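Side-chain contact in uncharacterized protein DUF1185 (PDB 3BYQ), which is of unknown function but, as a variant of the Bacillus chorismate mutase fold, may take part in amino-acid metabolism: residues 67-72 and 108-113. Sequence-based numbering, arbitrary orientation.
Sequences ELVDTL and SVLGEP
The carbonyl oxygen of E67, one turn before T71 in the helix that carries V69, the residue meeting V109 and L110, is gripped twice. T71 N gives it the usual helical bond, and T71 OG1 adds a second of 2.6 Å to E67 O from the opposite face of the carbonyl plane, 34° out of that plane. Threonine suits the last turn of helix 51-72 because its hydroxyl can fold back onto the backbone while the side chain also touches L12 and V14.

Across the contact the meeting is apolar. In the conformer described, one of two for this side chain, chi1 165° puts V69 CG1 anti to the backbone N and leaves CG2 beside that nitrogen; CG2 lies 3.7 Å from L110 CD2 and 4.0 Å from V109 CG1. The valine thus sets one methyl against two neighbours at the end of helix 98-109, the side chains running antiparallel where they meet. L110 does not aim its CB at V69; with CD1 continuing the chain anti to CA, the other branch, CD2, makes the touch. Just beyond, G111 takes positive phi as C-prime of a Schellman motif, a place glycine fills easily, and ends the helix.

L68 packs on A32, L166 and M168 of the sheet; V69 also touches M168 but reaches to helix 98-109. Three methyls without a directional bond imply a small surface contact, held by dispersion and partial burial.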
loop_
_atom_site.group_PDB
_atom_site.type_symbol
_atom_site.label_atom_id
_atom_site.label_comp_id
_atom_site.label_asym_id
_atom_site.label_seq_id
_atom_site.Cartn_x
_atom_site.Cartn_y
_atom_site.Cartn_z
ATOM N N GLU B 67 3.135 13.904 27.066
ATOM C CA GLU B 67 2.918 12.468 27.079
ATOM C C GLU B 67 4.195 11.714 26.750
ATOM O O GLU B 67 4.505 10.676 27.334
ATOM C CB GLU B 67 1.843 12.075 26.081
ATOM C CG GLU B 67 1.568 10.616 26.065
ATOM C CD GLU B 67 0.471 10.211 25.079
ATOM O OE1 GLU B 67 0.313 10.885 24.024
ATOM O OE2 GLU B 67 -0.217 9.206 25.375
ATOM N N LEU B 68 4.934 12.248 25.787
ATOM C CA LEU B 68 6.182 11.611 25.337
ATOM C C LEU B 68 7.239 11.653 26.434
ATOM O O LEU B 68 7.904 10.654 26.712
ATOM C CB LEU B 68 6.685 12.236 24.051
ATOM C CG LEU B 68 5.960 11.857 22.748
ATOM C CD1 LEU B 68 6.388 12.767 21.558
ATOM C CD2 LEU B 68 6.188 10.361 22.440
ATOM N N VAL B 69 7.360 12.790 27.112
ATOM C CA VAL B 69 8.334 12.891 28.217
ATOM C C VAL B 69 7.940 11.948 29.334
ATOM O O VAL B 69 8.791 11.245 29.897
ATOM C CB VAL B 69 8.511 14.337 28.723
ATOM C CG1 VAL B 69 9.217 14.370 30.078
ATOM C CG2 VAL B 69 9.289 15.111 27.692
ATOM N N ASP B 70 6.656 11.898 29.641
ATOM C CA ASP B 70 6.179 10.991 30.686
ATOM C C ASP B 70 6.434 9.519 30.320
ATOM O O ASP B 70 6.635 8.669 31.179
ATOM C CB ASP B 70 4.691 11.186 30.980
ATOM C CG ASP B 70 4.377 12.544 31.649
ATOM O OD1 ASP B 70 5.328 13.266 32.045
ATOM O OD2 ASP B 70 3.165 12.886 31.759
ATOM N N THR B 71 6.433 9.228 29.029
ATOM C CA THR B 71 6.619 7.860 28.528
ATOM C C THR B 71 8.070 7.438 28.524
ATOM O O THR B 71 8.409 6.358 28.987
ATOM C CB THR B 71 6.029 7.725 27.082
ATOM O OG1 THR B 71 4.628 8.055 27.120
ATOM C CG2 THR B 71 6.260 6.342 26.470
ATOM N N LEU B 72 8.944 8.301 28.004
ATOM C CA LEU B 72 10.342 7.961 27.863
ATOM C C LEU B 72 11.232 8.361 29.029
ATOM O O LEU B 72 12.318 7.795 29.197
ATOM C CB LEU B 72 10.915 8.562 26.589
ATOM C CG LEU B 72 10.394 8.026 25.255
ATOM C CD1 LEU B 72 11.064 8.768 24.060
ATOM C CD2 LEU B 72 10.629 6.510 25.126
ATOM N N SER B 108 9.493 23.887 24.321
ATOM C CA SER B 108 9.229 24.474 25.643
ATOM C C SER B 108 9.117 23.414 26.751
ATOM O O SER B 108 9.639 23.591 27.845
ATOM C CB SER B 108 7.987 25.366 25.605
ATOM O OG SER B 108 8.257 26.490 24.764
ATOM N N VAL B 109 8.466 22.301 26.436
ATOM C CA VAL B 109 8.345 21.167 27.367
ATOM C C VAL B 109 9.715 20.614 27.735
ATOM O O VAL B 109 9.968 20.256 28.872
ATOM C CB VAL B 109 7.434 20.056 26.804
ATOM C CG1 VAL B 109 7.642 18.704 27.505
ATOM C CG2 VAL B 109 5.987 20.558 26.808
ATOM N N LEU B 110 10.620 20.642 26.777
ATOM C CA LEU B 110 11.978 20.114 26.948
ATOM C C LEU B 110 13.029 21.106 27.473
ATOM O O LEU B 110 14.206 20.802 27.446
ATOM C CB LEU B 110 12.462 19.521 25.636
ATOM C CG LEU B 110 11.753 18.273 25.114
ATOM C CD1 LEU B 110 12.226 17.799 23.728
ATOM C CD2 LEU B 110 11.946 17.157 26.151
ATOM N N GLY B 111 12.630 22.296 27.917
ATOM C CA GLY B 111 13.625 23.269 28.444
ATOM C C GLY B 111 14.394 24.030 27.369
ATOM O O GLY B 111 15.522 24.473 27.576
ATOM N N GLU B 112 13.759 24.163 26.220
ATOM C CA GLU B 112 14.314 24.940 25.067
ATOM C C GLU B 112 15.654 24.415 24.501
ATOM O O GLU B 112 16.630 25.181 24.385
ATOM C CB GLU B 112 14.421 26.442 25.386
ATOM C CG GLU B 112 13.147 27.079 25.934
ATOM C CD GLU B 112 11.998 27.105 24.960
ATOM O OE1 GLU B 112 12.214 26.791 23.768
ATOM O OE2 GLU B 112 10.884 27.460 25.398
ATOM N N PRO B 113 15.709 23.116 24.147
ATOM C CA PRO B 113 16.875 22.667 23.388
ATOM C C PRO B 113 16.985 23.505 22.117
ATOM O O PRO B 113 15.985 24.050 21.633
ATOM C CB PRO B 113 16.583 21.209 23.094
ATOM C CG PRO B 113 15.060 21.062 23.254
ATOM C CD PRO B 113 14.664 22.065 24.256
#